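Local coordinates for protein multi-copper Oxidase CueO (Ochrobactrum, PDB 6EVG) that oxidises lignin model compounds and lignosulfonate as a laccase-like copper enzyme, probably passing the electrons to dioxygen as multicopper oxidases do, at residues V37-Q42 / G58-Y63; F127-P132 / G145-M150; L328-R333 / L419-I424. All blocks are in the same frame, centred on the assembly; numbering follows the deposited sequence.

Contact 1: residues V37-Q42 / G58-Y63; sequences VKLKVQ and GINGAY
Asn-60 docks its side-chain amide on the edge of strand 36-46, where strand 54-59 has just ended. Its OD1 accepts the backbone N of Lys-40 at 2.8 Å. Its ND2 gives a nearly straight bond of 3.0 Å to Lys-38 O, which lies in the amide plane. Both polar ends are thus used, and the amide is held against rotation. Gln-42 and Gly-58 form an antiparallel hydrogen-bonded pair, and Val-41 faces Ile-59 in a non-hydrogen-bonded one.

The close fit continues at Gln-42. Its CG stands between its backbone N and carbonyl carbon (chi1 58°), and the extended chain lays its amide over Gly-61. Gln-42 CG is 3.2 Å from Gly-61 O. Gln-42 NE2 and Asn-60 N bond to Lys-40 O from opposite faces of its plane. The buried side is apolar, with Ile-59 CG2 3.9 Å from Leu-39 CB. The loose, solvent side belongs to Lys-38 and Lys-40, whose ends lead away from 58-63.

The two strands form a beta hairpin with 54-59 at the sheet edge. Strand 36-46 pairs on its far side with the parallel strand 75-82. Leu-39 and Ile-59 pack on Phe-130 of strand 126-131, in the facing sheet.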
ATOM      1  N   VAL A  37       0.089 -17.268  12.948  1.00  8.84           N
ATOM      2  CA  VAL A  37       0.207 -17.111  11.498  1.00  8.81           C
ATOM      3  C   VAL A  37       1.688 -17.165  11.157  1.00  8.72           C
ATOM      4  O   VAL A  37       2.439 -16.291  11.596  1.00  9.93           O
ATOM      5  CB  VAL A  37      -0.428 -15.793  11.051  1.00  9.22           C
ATOM      6  CG1 VAL A  37      -0.134 -15.523   9.559  1.00 10.19           C
ATOM      7  CG2 VAL A  37      -1.928 -15.791  11.277  1.00 10.50           C
ATOM      8  N   LYS A  38       2.090 -18.136  10.345  1.00  9.37           N
ATOM      9  CA  LYS A  38       3.492 -18.307   9.989  1.00  9.37           C
ATOM     10  C   LYS A  38       3.815 -17.679   8.634  1.00  9.17           C
ATOM     11  O   LYS A  38       3.135 -17.951   7.628  1.00  9.93           O
ATOM     12  CB  LYS A  38       3.816 -19.800   9.974  1.00 11.71           C
ATOM     13  CG  LYS A  38       3.729 -20.490  11.314  1.00 17.77           C
ATOM     14  CD  LYS A  38       4.026 -21.998  11.309  1.00 23.74           C
ATOM     15  CE  LYS A  38       3.729 -22.583  12.667  1.00 26.59           C
ATOM     16  NZ  LYS A  38       4.076 -24.016  12.652  1.00 34.45           N
ATOM     17  N   LEU A  39       4.838 -16.803   8.627  1.00  8.79           N
ATOM     18  CA  LEU A  39       5.235 -16.041   7.427  1.00  8.75           C
ATOM     19  C   LEU A  39       6.726 -16.182   7.236  1.00  9.32           C
ATOM     20  O   LEU A  39       7.509 -15.677   8.014  1.00 14.21           O
ATOM     21  CB  LEU A  39       4.899 -14.564   7.621  1.00  8.67           C
ATOM     22  CG  LEU A  39       3.423 -14.259   7.911  1.00  8.85           C
ATOM     23  CD1 LEU A  39       3.277 -12.782   8.351  1.00 10.63           C
ATOM     24  CD2 LEU A  39       2.556 -14.524   6.674  1.00  9.08           C
ATOM     25  N   LYS A  40       7.165 -16.844   6.172  1.00  8.18           N
ATOM     26  CA  LYS A  40       8.567 -17.114   5.925  1.00  8.93           C
ATOM     27  C   LYS A  40       9.007 -16.323   4.693  1.00  8.37           C
ATOM     28  O   LYS A  40       8.541 -16.577   3.574  1.00  9.29           O
ATOM     29  CB  LYS A  40       8.826 -18.602   5.737  1.00 10.85           C
ATOM     30  CG  LYS A  40      10.333 -18.893   5.503  1.00 13.32           C
ATOM     31  CD  LYS A  40      10.610 -20.351   5.263  1.00 19.09           C
ATOM     32  CE  LYS A  40      12.072 -20.607   4.887  1.00 24.15           C
ATOM     33  NZ  LYS A  40      12.242 -22.084   4.802  1.00 31.62           N
ATOM     34  N   VAL A  41       9.924 -15.391   4.907  1.00  8.18           N
ATOM     35  CA  VAL A  41      10.476 -14.565   3.817  1.00  7.89           C
ATOM     36  C   VAL A  41      11.598 -15.363   3.161  1.00  8.22           C
ATOM     37  O   VAL A  41      12.481 -15.908   3.859  1.00  9.25           O
ATOM     38  CB  VAL A  41      10.968 -13.208   4.368  1.00  8.26           C
ATOM     39  CG1 VAL A  41      11.452 -12.366   3.225  1.00  8.91           C
ATOM     40  CG2 VAL A  41       9.858 -12.520   5.178  1.00  9.60           C
ATOM     41  N   GLN A  42      11.609 -15.424   1.831  1.00  8.59           N
ATOM     42  CA  GLN A  42      12.499 -16.300   1.128  1.00  9.02           C
ATOM     43  C   GLN A  42      12.762 -15.825  -0.288  1.00  9.19           C
ATOM     44  O   GLN A  42      11.903 -15.202  -0.896  1.00 10.00           O
ATOM     45  CB  GLN A  42      11.916 -17.722   1.079  1.00 10.60           C
ATOM     46  CG  GLN A  42      10.542 -17.757   0.401  1.00 12.58           C
ATOM     47  CD  GLN A  42       9.788 -19.053   0.683  1.00 13.35           C
ATOM     48  OE1 GLN A  42       9.790 -19.949  -0.162  1.00 15.96           O
ATOM     49  NE2 GLN A  42       9.112 -19.152   1.820  1.00 14.40           N
ATOM     50  N   GLY A  58       9.697 -13.658  -1.867  1.00  7.92           N
ATOM     51  CA  GLY A  58       8.334 -13.578  -1.423  1.00  7.78           C
ATOM     52  C   GLY A  58       8.151 -14.084  -0.035  1.00  7.18           C
ATOM     53  O   GLY A  58       9.115 -14.314   0.698  1.00  8.49           O
ATOM     54  N   ILE A  59       6.880 -14.265   0.335  1.00  7.09           N
ATOM     55  CA  ILE A  59       6.482 -14.714   1.659  1.00  7.51           C
ATOM     56  C   ILE A  59       5.706 -16.006   1.473  1.00  7.51           C
ATOM     57  O   ILE A  59       4.687 -16.046   0.752  1.00  8.11           O
ATOM     58  CB  ILE A  59       5.645 -13.657   2.410  1.00  7.67           C
ATOM     59  CG1 ILE A  59       6.392 -12.314   2.441  1.00  8.21           C
ATOM     60  CG2 ILE A  59       5.289 -14.170   3.786  1.00  8.88           C
ATOM     61  CD1 ILE A  59       5.661 -11.196   3.105  1.00  9.25           C
ATOM     62  N   ASN A  60       6.189 -17.097   2.089  1.00  7.88           N
ATOM     63  CA  ASN A  60       5.572 -18.404   1.905  1.00  8.48           C
ATOM     64  C   ASN A  60       5.539 -18.810   0.419  1.00  8.95           C
ATOM     65  O   ASN A  60       4.644 -19.556  -0.024  1.00 10.89           O
ATOM     66  CB  ASN A  60       4.206 -18.518   2.526  1.00  8.92           C
ATOM     67  CG  ASN A  60       4.210 -18.308   4.013  1.00  8.65           C
ATOM     68  OD1 ASN A  60       5.271 -18.307   4.669  1.00 10.23           O
ATOM     69  ND2 ASN A  60       3.039 -18.164   4.608  1.00  8.62           N
ATOM     70  N   GLY A  61       6.527 -18.396  -0.320  1.00  8.74           N
ATOM     71  CA  GLY A  61       6.662 -18.630  -1.734  1.00  8.98           C
ATOM     72  C   GLY A  61       7.597 -17.624  -2.323  1.00  8.91           C
ATOM     73  O   GLY A  61       8.195 -16.818  -1.619  1.00  9.90           O
ATOM     74  N   ALA A  62       7.772 -17.701  -3.665  1.00  9.59           N
ATOM     75  CA  ALA A  62       8.823 -16.961  -4.330  1.00  9.99           C
ATOM     76  C   ALA A  62       8.491 -15.546  -4.726  1.00  8.78           C
ATOM     77  O   ALA A  62       9.364 -14.782  -5.143  1.00  9.35           O
ATOM     78  CB  ALA A  62       9.257 -17.721  -5.570  1.00 12.00           C
ATOM     79  N   TYR A  63       7.201 -15.152  -4.592  1.00  8.29           N
ATOM     80  CA  TYR A  63       6.773 -13.812  -5.008  1.00  7.82           C
ATOM     81  C   TYR A  63       5.443 -13.484  -4.315  1.00  7.73           C
ATOM     82  O   TYR A  63       4.587 -14.374  -4.203  1.00  8.46           O
ATOM     83  CB  TYR A  63       6.602 -13.756  -6.560  1.00  8.53           C
ATOM     84  CG  TYR A  63       6.433 -12.346  -7.057  1.00  7.85           C
ATOM     85  CD1 TYR A  63       7.517 -11.523  -7.281  1.00  8.50           C
ATOM     86  CD2 TYR A  63       5.156 -11.771  -7.263  1.00  8.60           C
ATOM     87  CE1 TYR A  63       7.379 -10.195  -7.619  1.00  8.12           C
ATOM     88  CE2 TYR A  63       4.987 -10.441  -7.618  1.00  8.38           C
ATOM     89  CZ  TYR A  63       6.111  -9.629  -7.781  1.00  8.25           C
ATOM     90  OH  TYR A  63       6.000  -8.325  -8.097  1.00  9.50           O
TER

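Contact 2: residues F127-P132 / G145-M150; sequences FNWFHP and GIAGLM
Strands 127-131 and 148-150 pair antiparallel, their axes 4.2 Å apart at closest and their directions 146° apart. Asn-128 with Met-150 and Phe-130 with Gly-148 are hydrogen-bonded pairs, each with two backbone bonds. Trp-129 and Leu-149 form the non-hydrogen-bonded pair between them, their CA atoms 4.1 Å apart.

The Phe-130 ring lies over Gly-148. Phe-130 CG sits between its own backbone N and carbonyl carbon (chi1 50°), and the ring lies across the partner strand. Gly-148 CA is 3.8 Å from the ring centroid, over the face, in a CH-pi contact. A side chain on Gly-148 would run into this ring, so the pairing calls for glycine. Met-150 crosses Phe-130 at about a right angle. Its CB lies at the ring edge, and Met-150 CE is 3.9 Å from Phe-130 CD2.

Trp-129 and Leu-149 share the opposite face of the sheet. Leu-149 CD2 is 4.0 Å from Trp-129 CB, and Leu-149 CD1 lies at the edge of the Phe-127 ring. Ala-147 CB sits at the indole edge, 4.1 Å from Trp-129 CZ3. Beyond the strand, Pro-132 CG touches Ile-146 CG2 at 3.7 Å.

His-131 turns its imidazole away from this partner. His-131 ND1 bonds to Pro-132 O at 2.9 Å, and its NE2 bonds to ND1 of His-93. Asn-128 is held by Ser-126 and Arg-269.

Every touching residue is buried, and most side-chain contacts are apolar. The His-131 ring also meets His-491. These two and His-93 belong to His-X-His motifs, which in multicopper oxidases bind the trinuclear copper cluster. The strand pair therefore probably holds His-131 in place for such a site.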
ATOM      1  N   PHE A 127      -8.604  -3.173   4.735  1.00  6.80           N
ATOM      2  CA  PHE A 127      -7.707  -3.908   3.828  1.00  7.00           C
ATOM      3  C   PHE A 127      -6.317  -3.298   3.930  1.00  7.04           C
ATOM      4  O   PHE A 127      -6.090  -2.197   3.449  1.00  7.76           O
ATOM      5  CB  PHE A 127      -8.269  -3.845   2.400  1.00  7.19           C
ATOM      6  CG  PHE A 127      -7.407  -4.463   1.347  1.00  7.60           C
ATOM      7  CD1 PHE A 127      -6.940  -5.768   1.427  1.00  9.24           C
ATOM      8  CD2 PHE A 127      -7.070  -3.793   0.192  1.00  8.15           C
ATOM      9  CE1 PHE A 127      -6.189  -6.333   0.421  1.00 11.22           C
ATOM     10  CE2 PHE A 127      -6.294  -4.343  -0.801  1.00  8.95           C
ATOM     11  CZ  PHE A 127      -5.883  -5.625  -0.702  1.00 10.10           C
ATOM     12  N   ASN A 128      -5.443  -4.045   4.585  1.00  7.36           N
ATOM     13  CA  ASN A 128      -4.071  -3.635   4.927  1.00  6.84           C
ATOM     14  C   ASN A 128      -3.077  -4.521   4.228  1.00  6.75           C
ATOM     15  O   ASN A 128      -3.455  -5.455   3.482  1.00  6.69           O
ATOM     16  CB  ASN A 128      -3.917  -3.599   6.448  1.00  7.02           C
ATOM     17  CG  ASN A 128      -5.062  -2.817   7.072  1.00  7.39           C
ATOM     18  OD1 ASN A 128      -5.187  -1.618   6.801  1.00  8.63           O
ATOM     19  ND2 ASN A 128      -5.856  -3.482   7.873  1.00  9.12           N
ATOM     20  N   TRP A 129      -1.786  -4.311   4.468  1.00  6.68           N
ATOM     21  CA  TRP A 129      -0.764  -5.119   3.806  1.00  6.26           C
ATOM     22  C   TRP A 129       0.519  -5.080   4.613  1.00  6.09           C
ATOM     23  O   TRP A 129       0.592  -4.439   5.653  1.00  6.88           O
ATOM     24  CB  TRP A 129      -0.575  -4.736   2.337  1.00  6.28           C
ATOM     25  CG  TRP A 129       0.049  -3.400   2.090  1.00  6.54           C
ATOM     26  CD1 TRP A 129      -0.380  -2.164   2.463  1.00  7.36           C
ATOM     27  CD2 TRP A 129       1.192  -3.182   1.255  1.00  6.53           C
ATOM     28  NE1 TRP A 129       0.444  -1.197   1.922  1.00  7.47           N
ATOM     29  CE2 TRP A 129       1.431  -1.811   1.192  1.00  6.91           C
ATOM     30  CE3 TRP A 129       2.057  -4.042   0.559  1.00  7.20           C
ATOM     31  CZ2 TRP A 129       2.480  -1.270   0.425  1.00  7.83           C
ATOM     32  CZ3 TRP A 129       3.082  -3.535  -0.185  1.00  7.94           C
ATOM     33  CH2 TRP A 129       3.288  -2.129  -0.263  1.00  8.11           C
ATOM     34  N   PHE A 130       1.548  -5.773   4.117  1.00  6.37           N
ATOM     35  CA  PHE A 130       2.827  -5.783   4.821  1.00  6.51           C
ATOM     36  C   PHE A 130       3.939  -6.032   3.860  1.00  6.39           C
ATOM     37  O   PHE A 130       3.760  -6.696   2.817  1.00  7.21           O
ATOM     38  CB  PHE A 130       2.824  -6.794   6.009  1.00  6.84           C
ATOM     39  CG  PHE A 130       2.357  -8.159   5.700  1.00  6.79           C
ATOM     40  CD1 PHE A 130       3.226  -9.170   5.329  1.00  8.40           C
ATOM     41  CD2 PHE A 130       1.018  -8.522   5.857  1.00  7.41           C
ATOM     42  CE1 PHE A 130       2.778 -10.472   5.112  1.00  9.70           C
ATOM     43  CE2 PHE A 130       0.557  -9.825   5.602  1.00  7.93           C
ATOM     44  CZ  PHE A 130       1.445 -10.773   5.245  1.00  8.84           C
ATOM     45  N   HIS A 131       5.121  -5.507   4.189  1.00  6.71           N
ATOM     46  CA  HIS A 131       6.238  -5.479   3.242  1.00  7.08           C
ATOM     47  C   HIS A 131       7.466  -4.999   4.012  1.00  7.43           C
ATOM     48  O   HIS A 131       7.335  -4.457   5.107  1.00  7.57           O
ATOM     49  CB  HIS A 131       5.904  -4.529   2.087  1.00  7.98           C
ATOM     50  CG  HIS A 131       5.596  -3.141   2.551  1.00  8.12           C
ATOM     51  ND1 HIS A 131       6.577  -2.224   2.884  1.00 11.33           N
ATOM     52  CD2 HIS A 131       4.430  -2.555   2.852  1.00  8.15           C
ATOM     53  CE1 HIS A 131       5.978  -1.113   3.300  1.00 11.59           C
ATOM     54  NE2 HIS A 131       4.668  -1.274   3.252  1.00  9.13           N
ATOM     55  N   PRO A 132       8.649  -5.144   3.428  1.00  8.34           N
ATOM     56  CA  PRO A 132       9.877  -4.708   4.159  1.00  8.87           C
ATOM     57  C   PRO A 132       9.897  -3.211   4.320  1.00  8.64           C
ATOM     58  O   PRO A 132       9.358  -2.439   3.513  1.00  9.58           O
ATOM     59  CB  PRO A 132      11.018  -5.160   3.255  1.00 11.61           C
ATOM     60  CG  PRO A 132      10.418  -6.303   2.454  1.00 12.99           C
ATOM     61  CD  PRO A 132       9.016  -5.847   2.212  1.00 11.32           C
ATOM     62  N   GLY A 145       9.845  -8.839  -4.615  1.00  7.88           N
ATOM     63  CA  GLY A 145       8.489  -9.358  -4.519  1.00  7.58           C
ATOM     64  C   GLY A 145       7.965  -9.570  -3.114  1.00  7.38           C
ATOM     65  O   GLY A 145       6.867 -10.123  -2.962  1.00  8.06           O
ATOM     66  N   ILE A 146       8.670  -9.114  -2.062  1.00  7.37           N
ATOM     67  CA  ILE A 146       8.232  -9.436  -0.716  1.00  7.17           C
ATOM     68  C   ILE A 146       7.083  -8.541  -0.269  1.00  7.24           C
ATOM     69  O   ILE A 146       7.269  -7.331  -0.056  1.00  8.18           O
ATOM     70  CB  ILE A 146       9.441  -9.323   0.265  1.00  7.69           C
ATOM     71  CG1 ILE A 146      10.576 -10.253  -0.141  1.00  8.28           C
ATOM     72  CG2 ILE A 146       8.973  -9.604   1.681  1.00  8.01           C
ATOM     73  CD1 ILE A 146      11.921  -9.852   0.518  1.00  8.90           C
ATOM     74  N   ALA A 147       5.912  -9.139  -0.137  1.00  7.20           N
ATOM     75  CA  ALA A 147       4.720  -8.451   0.358  1.00  7.30           C
ATOM     76  C   ALA A 147       3.659  -9.472   0.622  1.00  7.01           C
ATOM     77  O   ALA A 147       3.656 -10.540   0.021  1.00  8.44           O
ATOM     78  CB  ALA A 147       4.176  -7.429  -0.625  1.00  8.64           C
ATOM     79  N   GLY A 148       2.726  -9.107   1.509  1.00  6.71           N
ATOM     80  CA  GLY A 148       1.491  -9.888   1.683  1.00  7.02           C
ATOM     81  C   GLY A 148       0.354  -8.931   2.039  1.00  6.31           C
ATOM     82  O   GLY A 148       0.566  -7.749   2.182  1.00  6.73           O
ATOM     83  N   LEU A 149      -0.834  -9.511   2.152  1.00  6.13           N
ATOM     84  CA  LEU A 149      -2.058  -8.752   2.388  1.00  6.27           C
ATOM     85  C   LEU A 149      -2.620  -9.103   3.750  1.00  6.05           C
ATOM     86  O   LEU A 149      -2.411 -10.206   4.244  1.00  6.53           O
ATOM     87  CB  LEU A 149      -3.085  -9.029   1.278  1.00  6.60           C
ATOM     88  CG  LEU A 149      -2.593  -8.776  -0.121  1.00  7.20           C
ATOM     89  CD1 LEU A 149      -3.668  -9.141  -1.142  1.00  8.73           C
ATOM     90  CD2 LEU A 149      -2.135  -7.331  -0.323  1.00  8.47           C
ATOM     91  N   MET A 150      -3.354  -8.169   4.364  1.00  6.53           N
ATOM     92  CA  MET A 150      -3.869  -8.373   5.720  1.00  6.90           C
ATOM     93  C   MET A 150      -5.204  -7.721   5.909  1.00  7.19           C
ATOM     94  O   MET A 150      -5.248  -6.483   5.994  1.00  8.20           O
ATOM     95  CB  MET A 150      -2.825  -7.860   6.741  1.00  7.97           C
ATOM     96  CG  MET A 150      -3.220  -8.119   8.176  1.00  9.36           C
ATOM     97  SD  MET A 150      -1.862  -7.804   9.356  1.00 10.98           S
ATOM     98  CE  MET A 150      -0.850  -9.239   9.155  1.00 11.94           C
TER

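Contact 3: residues L328-R333 / L419-I424; sequences LSVKRR and LGSWEI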
ATOM      1  N   LEU A 328      -9.916  20.186  16.574  1.00 16.24           N
ATOM      2  CA  LEU A 328      -9.248  19.281  17.493  1.00 15.37           C
ATOM      3  C   LEU A 328      -7.713  19.450  17.484  1.00 13.41           C
ATOM      4  O   LEU A 328      -7.031  19.017  18.384  1.00 15.05           O
ATOM      5  CB  LEU A 328      -9.559  17.834  17.120  1.00 14.65           C
ATOM      6  CG  LEU A 328     -11.012  17.390  17.365  1.00 16.66           C
ATOM      7  CD1 LEU A 328     -11.240  16.017  16.769  1.00 21.06           C
ATOM      8  CD2 LEU A 328     -11.367  17.293  18.813  1.00 20.36           C
ATOM      9  N   SER A 329      -7.178  20.085  16.426  1.00 14.18           N
ATOM     10  CA  SER A 329      -5.714  20.226  16.283  1.00 13.36           C
ATOM     11  C   SER A 329      -5.055  21.045  17.377  1.00 14.46           C
ATOM     12  O   SER A 329      -5.546  22.109  17.764  1.00 16.65           O
ATOM     13  CB  SER A 329      -5.411  20.839  14.942  1.00 15.08           C
ATOM     14  OG  SER A 329      -4.003  20.915  14.797  1.00 15.60           O
ATOM     15  N   VAL A 330      -3.922  20.527  17.898  1.00 13.24           N
ATOM     16  CA  VAL A 330      -3.144  21.207  18.882  1.00 14.47           C
ATOM     17  C   VAL A 330      -1.825  21.705  18.361  1.00 14.35           C
ATOM     18  O   VAL A 330      -1.097  22.388  19.138  1.00 15.65           O
ATOM     19  CB  VAL A 330      -2.913  20.335  20.131  1.00 15.22           C
ATOM     20  CG1 VAL A 330      -4.239  19.846  20.706  1.00 19.29           C
ATOM     21  CG2 VAL A 330      -1.973  19.170  19.831  1.00 17.33           C
ATOM     22  N   LYS A 331      -1.500  21.498  17.094  1.00 12.91           N
ATOM     23  CA  LYS A 331      -0.269  21.942  16.503  1.00 13.86           C
ATOM     24  C   LYS A 331      -0.392  21.849  15.030  1.00 11.89           C
ATOM     25  O   LYS A 331      -0.982  20.881  14.544  1.00 13.17           O
ATOM     26  CB  LYS A 331       0.897  21.046  17.001  1.00 15.00           C
ATOM     27  CG  LYS A 331       2.276  21.624  16.643  1.00 19.34           C
ATOM     28  CD  LYS A 331       3.432  20.840  17.259  1.00 21.74           C
ATOM     29  CE  LYS A 331       4.773  21.379  16.825  1.00 23.99           C
ATOM     30  NZ  LYS A 331       5.118  22.725  17.370  1.00 26.29           N
ATOM     31  N   ARG A 332       0.200  22.787  14.327  1.00 12.85           N
ATOM     32  CA  ARG A 332       0.314  22.756  12.893  1.00 13.19           C
ATOM     33  C   ARG A 332       1.754  22.526  12.514  1.00 14.40           C
ATOM     34  O   ARG A 332       2.659  23.237  13.015  1.00 20.54           O
ATOM     35  CB  ARG A 332      -0.245  24.029  12.252  1.00 16.46           C
ATOM     36  CG  ARG A 332      -0.539  23.870  10.735  1.00 20.52           C
ATOM     37  CD  ARG A 332      -1.498  24.910  10.232  1.00 23.03           C
ATOM     38  NE  ARG A 332      -1.881  24.663   8.864  1.00 21.09           N
ATOM     39  CZ  ARG A 332      -3.109  24.530   8.465  1.00 22.63           C
ATOM     40  NH1 ARG A 332      -4.126  24.665   9.328  1.00 26.03           N
ATOM     41  NH2 ARG A 332      -3.327  24.301   7.202  1.00 25.96           N
ATOM     42  N   ARG A 333       1.996  21.593  11.628  1.00 11.36           N
ATOM     43  CA  ARG A 333       3.295  21.314  11.067  1.00 11.26           C
ATOM     44  C   ARG A 333       3.280  21.477   9.586  1.00 10.43           C
ATOM     45  O   ARG A 333       2.193  21.457   8.972  1.00 12.36           O
ATOM     46  CB  ARG A 333       3.808  19.909  11.449  1.00 10.82           C
ATOM     47  CG  ARG A 333       3.880  19.647  12.932  1.00 11.39           C
ATOM     48  CD  ARG A 333       4.636  18.343  13.215  1.00 11.17           C
ATOM     49  NE  ARG A 333       4.427  17.924  14.598  1.00 11.53           N
ATOM     50  CZ  ARG A 333       5.301  18.016  15.574  1.00 11.98           C
ATOM     51  NH1 ARG A 333       6.489  18.565  15.399  1.00 12.50           N
ATOM     52  NH2 ARG A 333       4.932  17.632  16.799  1.00 12.31           N
ATOM     53  N   LEU A 419       0.951  11.858  22.701  1.00 12.72           N
ATOM     54  CA  LEU A 419       0.184  10.650  22.483  1.00 12.68           C
ATOM     55  C   LEU A 419      -1.304  10.917  22.534  1.00 12.59           C
ATOM     56  O   LEU A 419      -1.775  11.538  23.481  1.00 14.92           O
ATOM     57  CB  LEU A 419       0.530   9.613  23.553  1.00 14.37           C
ATOM     58  CG  LEU A 419      -0.132   8.228  23.451  1.00 15.23           C
ATOM     59  CD1 LEU A 419       0.248   7.536  22.179  1.00 15.13           C
ATOM     60  CD2 LEU A 419       0.126   7.297  24.625  1.00 18.64           C
ATOM     61  N   GLY A 420      -2.025  10.453  21.523  1.00 14.19           N
ATOM     62  CA  GLY A 420      -3.470  10.642  21.413  1.00 14.98           C
ATOM     63  C   GLY A 420      -3.894  11.975  20.888  1.00 13.81           C
ATOM     64  O   GLY A 420      -5.130  12.195  20.771  1.00 15.01           O
ATOM     65  N   SER A 421      -2.948  12.861  20.570  1.00 12.66           N
ATOM     66  CA  SER A 421      -3.257  14.174  20.104  1.00 12.38           C
ATOM     67  C   SER A 421      -3.558  14.244  18.630  1.00 10.84           C
ATOM     68  O   SER A 421      -3.376  13.248  17.891  1.00 12.14           O
ATOM     69  CB  SER A 421      -2.141  15.143  20.459  1.00 13.10           C
ATOM     70  OG  SER A 421      -1.006  14.960  19.637  1.00 12.80           O
ATOM     71  N   TRP A 422      -4.095  15.375  18.193  1.00 11.59           N
ATOM     72  CA  TRP A 422      -4.392  15.674  16.802  1.00 11.56           C
ATOM     73  C   TRP A 422      -3.493  16.819  16.356  1.00 11.31           C
ATOM     74  O   TRP A 422      -3.335  17.811  17.097  1.00 11.86           O
ATOM     75  CB  TRP A 422      -5.854  16.146  16.705  1.00 12.34           C
ATOM     76  CG  TRP A 422      -6.857  15.130  17.101  1.00 12.75           C
ATOM     77  CD1 TRP A 422      -7.335  14.915  18.337  1.00 14.37           C
ATOM     78  CD2 TRP A 422      -7.576  14.235  16.201  1.00 12.38           C
ATOM     79  NE1 TRP A 422      -8.315  13.945  18.319  1.00 14.53           N
ATOM     80  CE2 TRP A 422      -8.477  13.515  17.022  1.00 13.18           C
ATOM     81  CE3 TRP A 422      -7.561  14.012  14.849  1.00 12.92           C
ATOM     82  CZ2 TRP A 422      -9.360  12.552  16.513  1.00 14.46           C
ATOM     83  CZ3 TRP A 422      -8.486  13.107  14.335  1.00 14.33           C
ATOM     84  CH2 TRP A 422      -9.351  12.378  15.166  1.00 13.83           C
ATOM     85  N   GLU A 423      -3.012  16.769  15.122  1.00 10.62           N
ATOM     86  CA  GLU A 423      -2.232  17.834  14.510  1.00 10.36           C
ATOM     87  C   GLU A 423      -2.685  18.022  13.059  1.00 10.51           C
ATOM     88  O   GLU A 423      -3.161  17.056  12.448  1.00 12.50           O
ATOM     89  CB  GLU A 423      -0.738  17.518  14.527  1.00 10.42           C
ATOM     90  CG  GLU A 423      -0.146  17.272  15.898  1.00 11.79           C
ATOM     91  CD  GLU A 423       1.380  17.085  15.884  1.00 11.43           C
ATOM     92  OE1 GLU A 423       1.948  16.951  14.767  1.00 11.92           O
ATOM     93  OE2 GLU A 423       2.004  17.121  16.964  1.00 12.85           O
ATOM     94  N   ILE A 424      -2.517  19.209  12.525  1.00 11.06           N
ATOM     95  CA  ILE A 424      -2.698  19.456  11.081  1.00 11.57           C
ATOM     96  C   ILE A 424      -1.354  19.578  10.450  1.00 10.79           C
ATOM     97  O   ILE A 424      -0.524  20.365  10.929  1.00 11.66           O
ATOM     98  CB  ILE A 424      -3.575  20.712  10.826  1.00 12.94           C
ATOM     99  CG1 ILE A 424      -4.962  20.440  11.406  1.00 15.09           C
ATOM    100  CG2 ILE A 424      -3.565  21.051   9.375  1.00 14.10           C
ATOM    101  CD1 ILE A 424      -5.893  21.611  11.494  1.00 18.97           C
TER
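Segments 328-333 and 419-424 meet in a short parallel pairing, with Arg-332 bridged to Ile-424 and backbone bonds from Ile-424 N to Lys-331 O and from Arg-333 N to Ile-424 O. Before it, Val-330 N bonds to Trp-422 O at 2.9 Å.

Glu-423 CG stands anti to the carbonyl carbon (chi1 -58°), and the extended chain meets Arg-333. In a two-bond salt bridge, Arg-333 NE meets Glu-423 OE1 at 2.7 Å and Arg-333 NH2 meets the syn lone pair of Glu-423 OE2 at 3.0 Å. The guanidinium and carboxylate planes are 32° apart. An alanine in place of this arginine would probably leave the buried Glu-423 carboxylate without its charged mate and more free to turn.

Ile-424 CG2 sits over the centre of the Arg-332 guanidinium, 3.6 Å from Arg-332 CZ. Arg-332 NE and NH2 make salt bridges to Asp-426 and Glu-471. Leu-328 CB lies over the five-membered ring of Trp-422, and Leu-328 CD1 is 3.7 Å from Trp-422 CE2. His-475 also stacks on this indole.

Edge strand 332-336 is thus fixed by charge as well as by backbone bonds. Glu-423 OE1 also accepts from Trp-425 NE1, so its carboxylate is probably kept ionised by these donors.

The contacts follow one another along the chain, each closing before the next opens. Contacts 1 and 2 lie in the first cupredoxin-like domain, with centres about 11 Å apart. They belong to two facing sheets, and they touch: Ile-59 CD1 is 3.6 Å from Phe-130 CE1, and Val-41 CG1 is 3.7 Å from Ile-146 CD1. In contact 3, strand 422-428 belongs to the C-terminal domain, which also carries the copper ligands His-434, Cys-490 and His-495. Its centre is about 38 Å from that of contact 1 and about 29 Å from that of contact 2. Contacts 1 and 2 thus form one packed core, while contact 3 is a separate edge pairing in the copper-bearing domain.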